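Local coordinates for sensor protein (Shewanella oneidensis, PDB 3LIC) that probably senses an extracellular signal through its double PDC domain and passes it to its own cytoplasmic histidine kinase part, in a two-component system, at residues H20-L25 and A247-L252; F27-A32 and V165-D170. One frame throughout, in Å; residues are numbered along the deposited sequence.

Contacts 1 and 2 both use helix 2-46, the long helix that runs past both PDC sheets of this sensor domain. Contact 1 sets residues 20-25 against the end of strand 241-248, in the five-stranded sheet. Contact 2 sets residues 27-32 against strand 161-168, in the six-stranded sheet. Their centres are about 13 Å apart. Both are buried, and contact 2 lies nearer the centre of the chain. Neither has a hydrogen bond between its segments. Contact 1 packs alanine methyls and backbone closely, with one leucine–valine pair beside them. Contact 2 uses larger leucines, and its strand carries a polar residue on the other face. The two meet where Leu252 touches Leu29.

Contact 1: H20-L25 and A247-L252; sequences HSASRL and AEVAKL
This contact belongs to the second PDC sheet of the sensor domain, where the long N-terminal helix lies against the antiparallel five-stranded sheet. Segment 20-25 is part of helix 2-46. Segment 247-252 holds the end of strand 241-248 and the start of the turn toward strand 255-261. In that turn Lys251 has a positive phi of 83°, and a weak bond runs from Leu252 N to Ala250 O, as in a gamma turn.

Ala22 is the centre of the contact. Its methyl group points at the strand end. Ala22 CB meets Ala247 CB at 3.7 Å. Ala22 CB also lies 3.7 Å from Glu248 O, so it rests on the strand backbone as well as on a side chain. The CB of Glu248 is directed away from the helix, and its side chain touches Lys253 and Arg255. With only a methyl at Ala22, the backbones come close: Ala22 CA and Val249 CA are 5.5 Å apart.

No hydrogen bond joins the two segments. They are held by apolar packing. Ala247 is tied into the sheet by backbone bonding to Val256, which also touches Leu25 and Ser21. On another side of the helix, Ser21 OG and Arg24 NH1 both bond to Leu176 O, at the end of helix 172-176.

One turn along from Ala22, Leu25 adds the second apolar pair. Its CG is anti to the backbone N (chi1 170°). Val249 has CG1 anti to its own N (chi1 180°), and CG2 takes the place beside that N. The two side chains cross at about a right angle. Val249 CG2 touches Leu25 CD2 at 3.9 Å, and it also sits 4.0 Å from the carbonyl oxygen Ala22 O.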
ATOM      1  N   HIS A  20      17.533  -3.118   2.424  1.00 25.38           N
ATOM      2  CA  HIS A  20      17.441  -2.233   1.241  1.00 26.28           C
ATOM      3  C   HIS A  20      15.979  -2.077   0.723  1.00 25.41           C
ATOM      4  O   HIS A  20      15.540  -0.977   0.383  1.00 24.67           O
ATOM      5  CB  HIS A  20      18.348  -2.720   0.094  1.00 26.14           C
ATOM      6  CG  HIS A  20      19.827  -2.528   0.357  1.00 32.16           C
ATOM      7  ND1 HIS A  20      20.469  -3.044   1.473  0.50 32.35           N
ATOM      8  CD2 HIS A  20      20.795  -1.904  -0.364  0.50 33.23           C
ATOM      9  CE1 HIS A  20      21.756  -2.742   1.430  0.50 31.25           C
ATOM     10  NE2 HIS A  20      21.980  -2.047   0.329  0.50 33.64           N
ATOM     11  N   SER A  21      15.263  -3.188   0.643  1.00 24.37           N
ATOM     12  CA  SER A  21      13.877  -3.198   0.225  1.00 23.97           C
ATOM     13  C   SER A  21      12.908  -2.526   1.206  1.00 23.04           C
ATOM     14  O   SER A  21      11.930  -1.911   0.765  1.00 22.20           O
ATOM     15  CB  SER A  21      13.430  -4.615   0.002  1.00 23.94           C
ATOM     16  OG  SER A  21      13.871  -4.954  -1.277  1.00 28.26           O
ATOM     17  N   ALA A  22      13.151  -2.661   2.509  1.00 21.14           N
ATOM     18  CA  ALA A  22      12.327  -1.944   3.496  1.00 20.27           C
ATOM     19  C   ALA A  22      12.556  -0.450   3.274  1.00 19.82           C
ATOM     20  O   ALA A  22      11.715   0.393   3.491  1.00 20.61           O
ATOM     21  CB  ALA A  22      12.736  -2.352   4.988  1.00 17.09           C
ATOM     22  N   SER A  23      13.760  -0.134   2.887  1.00 19.48           N
ATOM     23  CA  SER A  23      14.158   1.211   2.632  1.00 20.44           C
ATOM     24  C   SER A  23      13.448   1.846   1.432  1.00 19.58           C
ATOM     25  O   SER A  23      12.970   2.979   1.508  1.00 20.20           O
ATOM     26  CB  SER A  23      15.657   1.178   2.312  1.00 21.08           C
ATOM     27  OG  SER A  23      16.279   2.244   2.902  1.00 21.65           O
ATOM     28  N   ARG A  24      13.501   1.177   0.302  1.00 18.34           N
ATOM     29  CA  ARG A  24      12.767   1.572  -0.899  0.50 18.75           C
ATOM     30  C   ARG A  24      11.307   1.800  -0.546  1.00 18.78           C
ATOM     31  O   ARG A  24      10.689   2.782  -0.939  1.00 19.97           O
ATOM     32  CB  ARG A  24      12.846   0.459  -1.956  0.50 18.19           C
ATOM     33  CG  ARG A  24      14.297  -0.018  -2.222  0.50 18.10           C
ATOM     34  CD  ARG A  24      14.537  -0.708  -3.580  0.50 13.91           C
ATOM     35  NE  ARG A  24      15.980  -0.772  -3.752  0.50 15.97           N
ATOM     36  CZ  ARG A  24      16.736  -1.857  -3.615  0.50 15.22           C
ATOM     37  NH1 ARG A  24      16.194  -3.043  -3.391  0.50  6.20           N
ATOM     38  NH2 ARG A  24      18.048  -1.738  -3.746  0.50 17.87           N
ATOM     39  N   LEU A  25      10.744   0.850   0.198  1.00 18.01           N
ATOM     40  CA  LEU A  25       9.343   0.899   0.504  1.00 17.38           C
ATOM     41  C   LEU A  25       9.116   2.119   1.398  1.00 17.97           C
ATOM     42  O   LEU A  25       8.166   2.824   1.193  1.00 17.73           O
ATOM     43  CB  LEU A  25       8.813  -0.407   1.149  1.00 17.04           C
ATOM     44  CG  LEU A  25       7.380  -0.355   1.726  1.00 16.75           C
ATOM     45  CD1 LEU A  25       6.302  -0.155   0.716  1.00 10.32           C
ATOM     46  CD2 LEU A  25       7.093  -1.610   2.551  1.00 14.94           C
ATOM     47  N   ALA A 247      12.566  -7.212   7.698  1.00 21.66           N
ATOM     48  CA  ALA A 247      13.090  -5.899   8.043  1.00 22.05           C
ATOM     49  C   ALA A 247      11.900  -5.011   8.334  1.00 22.59           C
ATOM     50  O   ALA A 247      10.835  -5.149   7.728  1.00 23.29           O
ATOM     51  CB  ALA A 247      13.894  -5.325   6.918  1.00 20.24           C
ATOM     52  N   GLU A 248      12.099  -4.087   9.262  1.00 23.00           N
ATOM     53  CA  GLU A 248      11.056  -3.161   9.626  1.00 24.33           C
ATOM     54  C   GLU A 248      11.090  -1.832   8.817  1.00 23.57           C
ATOM     55  O   GLU A 248      12.154  -1.312   8.449  1.00 22.37           O
ATOM     56  CB  GLU A 248      11.138  -2.897  11.116  1.00 24.66           C
ATOM     57  CG  GLU A 248      10.027  -2.012  11.570  1.00 31.98           C
ATOM     58  CD  GLU A 248       9.697  -2.225  13.020  1.00 38.99           C
ATOM     59  OE1 GLU A 248       8.831  -3.087  13.294  1.00 41.67           O
ATOM     60  OE2 GLU A 248      10.315  -1.540  13.867  1.00 41.08           O
ATOM     61  N   VAL A 249       9.917  -1.320   8.477  1.00 23.44           N
ATOM     62  CA  VAL A 249       9.828   0.059   7.950  1.00 22.84           C
ATOM     63  C   VAL A 249       9.743   1.102   9.103  1.00 23.42           C
ATOM     64  O   VAL A 249       8.847   1.051   9.969  1.00 22.82           O
ATOM     65  CB  VAL A 249       8.639   0.173   7.050  1.00 22.17           C
ATOM     66  CG1 VAL A 249       8.519   1.574   6.507  1.00 23.72           C
ATOM     67  CG2 VAL A 249       8.741  -0.829   5.945  1.00 22.25           C
ATOM     68  N   ALA A 250      10.671   2.051   9.120  1.00 23.88           N
ATOM     69  CA  ALA A 250      10.731   3.022  10.206  1.00 24.62           C
ATOM     70  C   ALA A 250       9.404   3.792  10.364  1.00 25.67           C
ATOM     71  O   ALA A 250       8.828   4.243   9.367  1.00 27.10           O
ATOM     72  CB  ALA A 250      11.860   3.955   9.940  1.00 24.78           C
ATOM     73  N   LYS A 251       8.893   3.910  11.591  1.00 26.13           N
ATOM     74  CA  LYS A 251       7.712   4.742  11.935  1.00 26.77           C
ATOM     75  C   LYS A 251       6.388   4.037  11.677  1.00 26.46           C
ATOM     76  O   LYS A 251       5.547   3.987  12.562  1.00 26.49           O
ATOM     77  CB  LYS A 251       7.646   6.064  11.162  1.00 27.36           C
ATOM     78  CG  LYS A 251       8.726   7.066  11.429  1.00 32.47           C
ATOM     79  CD  LYS A 251       8.121   8.463  11.295  1.00 39.57           C
ATOM     80  CE  LYS A 251       9.221   9.519  11.398  1.00 43.80           C
ATOM     81  NZ  LYS A 251      10.119   9.273  10.239  1.00 41.96           N
ATOM     82  N   LEU A 252       6.197   3.547  10.443  1.00 24.21           N
ATOM     83  CA  LEU A 252       5.008   2.799  10.126  1.00 23.40           C
ATOM     84  C   LEU A 252       5.035   1.417  10.742  1.00 22.40           C
ATOM     85  O   LEU A 252       4.000   0.904  11.170  1.00 23.11           O
ATOM     86  CB  LEU A 252       4.853   2.709   8.593  1.00 24.06           C
ATOM     87  CG  LEU A 252       4.541   4.029   7.870  1.00 24.02           C
ATOM     88  CD1 LEU A 252       4.988   3.877   6.450  1.00 24.04           C
ATOM     89  CD2 LEU A 252       3.036   4.459   7.947  1.00 20.24           C
TER

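Contact 2: F27-A32 and V165-D170; sequences FLLEHA and VDLALD. With EDO (1,2-ethanediol), chain B.
Leu167 carries this contact, with its two methyls divided among three helix residues. Leu167 CD1 lies 3.8 Å from Leu29 CD2, where the side chains cross obliquely. Leu167 CD1 also meets Leu28 CG at 4.1 Å, where the two side chains reach tip to tip. Leu167 CD2 faces Ala32 CB at 4.4 Å. Val165 brings CG1 to 4.3 Å from Ala32 CB. Leu167 CG is anti to the carbonyl carbon (chi1 -62°), and the Leu167 backbone is hydrogen-bonded to Ile147 in the neighbouring strand. Helix 27-32 and strand 165-168 run roughly antiparallel, at 154°. Trp132 of strand 131-137 covers Leu29, Ala32 and Leu167.

Asp166 CB points away from the helix. A 1,2-ethanediol, probably from the crystallisation liquor, bonds through O2 to Asp166 OD1 at 2.6 Å. Diol O1 bonds to Asp166 OD2 at 2.7 Å, less surely placed. Tyr93 OH also bonds to OD1, and Thr164 OG1 and Tyr136 OH to the diol. An alanine in place of Asp166 would lose these carboxylate bonds and would probably loosen the hold on the diol and Tyr93. Leu167 and Val165 face the helix, while the Asp166 carboxylate lies on the other side with the diol, consistent with a small-ligand pocket in the first PDC domain.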
ATOM      1  N   PHE A  27      10.727   5.115   1.488  1.00 16.82           N
ATOM      2  CA  PHE A  27      10.723   6.317   0.708  1.00 18.07           C
ATOM      3  C   PHE A  27       9.460   6.405  -0.221  1.00 17.27           C
ATOM      4  O   PHE A  27       8.916   7.472  -0.397  1.00 18.20           O
ATOM      5  CB  PHE A  27      12.096   6.518   0.008  1.00 18.86           C
ATOM      6  CG  PHE A  27      13.191   6.896   0.994  1.00 25.73           C
ATOM      7  CD1 PHE A  27      13.215   8.174   1.581  1.00 29.78           C
ATOM      8  CD2 PHE A  27      14.184   5.998   1.335  1.00 30.33           C
ATOM      9  CE1 PHE A  27      14.195   8.516   2.508  1.00 32.67           C
ATOM     10  CE2 PHE A  27      15.148   6.329   2.259  1.00 31.37           C
ATOM     11  CZ  PHE A  27      15.144   7.594   2.856  1.00 34.73           C
ATOM     12  N   LEU A  28       8.967   5.272  -0.730  1.00 16.05           N
ATOM     13  CA  LEU A  28       7.786   5.224  -1.553  1.00 15.26           C
ATOM     14  C   LEU A  28       6.558   5.665  -0.757  1.00 15.71           C
ATOM     15  O   LEU A  28       5.753   6.457  -1.244  1.00 15.53           O
ATOM     16  CB  LEU A  28       7.573   3.794  -2.041  1.00 15.52           C
ATOM     17  CG  LEU A  28       6.280   3.538  -2.856  1.00 15.14           C
ATOM     18  CD1 LEU A  28       6.209   4.473  -4.087  1.00 13.71           C
ATOM     19  CD2 LEU A  28       6.173   2.104  -3.291  1.00 11.39           C
ATOM     20  N   LEU A  29       6.429   5.174   0.481  1.00 14.70           N
ATOM     21  CA  LEU A  29       5.228   5.414   1.288  1.00 14.32           C
ATOM     22  C   LEU A  29       5.275   6.828   1.845  1.00 13.60           C
ATOM     23  O   LEU A  29       4.268   7.531   1.894  1.00 12.64           O
ATOM     24  CB  LEU A  29       5.151   4.364   2.433  1.00 15.69           C
ATOM     25  CG  LEU A  29       4.956   2.868   2.060  1.00 13.60           C
ATOM     26  CD1 LEU A  29       5.029   1.968   3.319  1.00 14.86           C
ATOM     27  CD2 LEU A  29       3.629   2.628   1.357  1.00 12.94           C
ATOM     28  N   GLU A  30       6.477   7.304   2.180  1.00 13.50           N
ATOM     29  CA  GLU A  30       6.582   8.667   2.643  1.00 14.40           C
ATOM     30  C   GLU A  30       6.340   9.657   1.492  1.00 15.07           C
ATOM     31  O   GLU A  30       5.776  10.733   1.736  1.00 15.48           O
ATOM     32  CB  GLU A  30       7.921   8.946   3.340  1.00 13.78           C
ATOM     33  CG  GLU A  30       8.089   8.057   4.582  1.00 17.28           C
ATOM     34  CD  GLU A  30       9.446   8.256   5.267  1.00 21.82           C
ATOM     35  OE1 GLU A  30      10.322   8.887   4.649  1.00 24.43           O
ATOM     36  OE2 GLU A  30       9.636   7.765   6.415  1.00 20.83           O
ATOM     37  N   HIS A  31       6.804   9.334   0.271  1.00 14.46           N
ATOM     38  CA  HIS A  31       6.519  10.191  -0.888  1.00 14.48           C
ATOM     39  C   HIS A  31       4.976  10.328  -1.104  1.00 13.76           C
ATOM     40  O   HIS A  31       4.444  11.398  -1.321  1.00 12.92           O
ATOM     41  CB  HIS A  31       7.218   9.623  -2.138  1.00 14.69           C
ATOM     42  CG  HIS A  31       6.993  10.438  -3.367  1.00 16.31           C
ATOM     43  ND1 HIS A  31       7.017   9.901  -4.645  1.00 23.08           N
ATOM     44  CD2 HIS A  31       6.695  11.746  -3.512  1.00 13.53           C
ATOM     45  CE1 HIS A  31       6.756  10.847  -5.530  1.00 16.01           C
ATOM     46  NE2 HIS A  31       6.570  11.982  -4.864  1.00 22.97           N
ATOM     47  N   ALA A  32       4.261   9.219  -1.021  1.00 13.95           N
ATOM     48  CA  ALA A  32       2.797   9.202  -1.205  1.00 13.49           C
ATOM     49  C   ALA A  32       2.097   9.999  -0.083  1.00 13.55           C
ATOM     50  O   ALA A  32       1.182  10.774  -0.338  1.00 12.78           O
ATOM     51  CB  ALA A  32       2.293   7.744  -1.204  1.00 12.63           C
ATOM     52  N   VAL A 165      -3.973   8.961  -2.468  1.00 12.21           N
ATOM     53  CA  VAL A 165      -3.025   8.473  -3.484  1.00 13.11           C
ATOM     54  C   VAL A 165      -3.184   6.940  -3.387  1.00 13.85           C
ATOM     55  O   VAL A 165      -3.290   6.378  -2.266  1.00 14.57           O
ATOM     56  CB  VAL A 165      -1.536   8.961  -3.240  1.00 12.86           C
ATOM     57  CG1 VAL A 165      -0.598   8.454  -4.272  1.00 15.87           C
ATOM     58  CG2 VAL A 165      -1.440  10.461  -3.441  1.00 17.21           C
ATOM     59  N   ASP A 166      -3.295   6.272  -4.545  1.00 14.05           N
ATOM     60  CA  ASP A 166      -3.331   4.804  -4.640  1.00 13.20           C
ATOM     61  C   ASP A 166      -1.976   4.290  -5.107  1.00 14.08           C
ATOM     62  O   ASP A 166      -1.356   4.851  -6.041  1.00 12.62           O
ATOM     63  CB  ASP A 166      -4.401   4.324  -5.665  1.00 13.10           C
ATOM     64  CG  ASP A 166      -5.810   4.758  -5.294  1.00 15.49           C
ATOM     65  OD1 ASP A 166      -6.678   4.782  -6.201  1.00 12.67           O
ATOM     66  OD2 ASP A 166      -6.049   5.053  -4.085  1.00 14.87           O
ATOM     67  N   LEU A 167      -1.543   3.192  -4.487  1.00 14.52           N
ATOM     68  CA  LEU A 167      -0.357   2.497  -4.928  1.00 15.26           C
ATOM     69  C   LEU A 167      -0.777   1.093  -5.379  1.00 15.01           C
ATOM     70  O   LEU A 167      -1.332   0.338  -4.592  1.00 14.83           O
ATOM     71  CB  LEU A 167       0.653   2.382  -3.779  1.00 14.48           C
ATOM     72  CG  LEU A 167       1.213   3.680  -3.185  1.00 16.88           C
ATOM     73  CD1 LEU A 167       2.251   3.214  -2.122  1.00 14.13           C
ATOM     74  CD2 LEU A 167       1.908   4.560  -4.254  1.00 10.33           C
ATOM     75  N   ALA A 168      -0.507   0.742  -6.641  1.00 14.72           N
ATOM     76  CA  ALA A 168      -0.943  -0.557  -7.172  1.00 14.99           C
ATOM     77  C   ALA A 168      -0.063  -1.659  -6.569  1.00 16.06           C
ATOM     78  O   ALA A 168       1.183  -1.556  -6.629  1.00 15.55           O
ATOM     79  CB  ALA A 168      -0.817  -0.558  -8.705  1.00 13.43           C
ATOM     80  N   LEU A 169      -0.647  -2.711  -5.994  1.00 16.68           N
ATOM     81  CA  LEU A 169       0.230  -3.709  -5.386  1.00 18.02           C
ATOM     82  C   LEU A 169       1.088  -4.418  -6.374  1.00 18.98           C
ATOM     83  O   LEU A 169       2.210  -4.805  -6.019  1.00 18.97           O
ATOM     84  CB  LEU A 169      -0.535  -4.793  -4.614  1.00 18.65           C
ATOM     85  CG  LEU A 169      -1.518  -4.353  -3.544  1.00 20.93           C
ATOM     86  CD1 LEU A 169      -1.911  -5.614  -2.779  1.00 25.62           C
ATOM     87  CD2 LEU A 169      -1.020  -3.344  -2.600  1.00 16.70           C
ATOM     88  N   ASP A 170       0.577  -4.679  -7.579  1.00 19.44           N
ATOM     89  CA  ASP A 170       1.422  -5.378  -8.587  1.00 22.00           C
ATOM     90  C   ASP A 170       2.769  -4.703  -8.813  1.00 20.44           C
ATOM     91  O   ASP A 170       3.735  -5.339  -9.245  1.00 20.24           O
ATOM     92  CB  ASP A 170       0.701  -5.554  -9.949  1.00 23.47           C
ATOM     93  CG  ASP A 170      -0.396  -6.653  -9.885  1.00 32.44           C
ATOM     94  OD1 ASP A 170      -0.436  -7.454  -8.889  1.00 40.76           O
ATOM     95  OD2 ASP A 170      -1.230  -6.718 -10.822  1.00 41.99           O
TER
HETATM   96  C1  EDO B   1      -9.515   5.895  -3.866  1.00 16.62           C
HETATM   97  O1  EDO B   1      -8.259   6.594  -4.008  1.00 13.29           O
HETATM   98  C2  EDO B   1      -9.860   5.060  -5.096  1.00 14.01           C
HETATM   99  O2  EDO B   1      -8.965   3.924  -5.178  1.00 16.44           O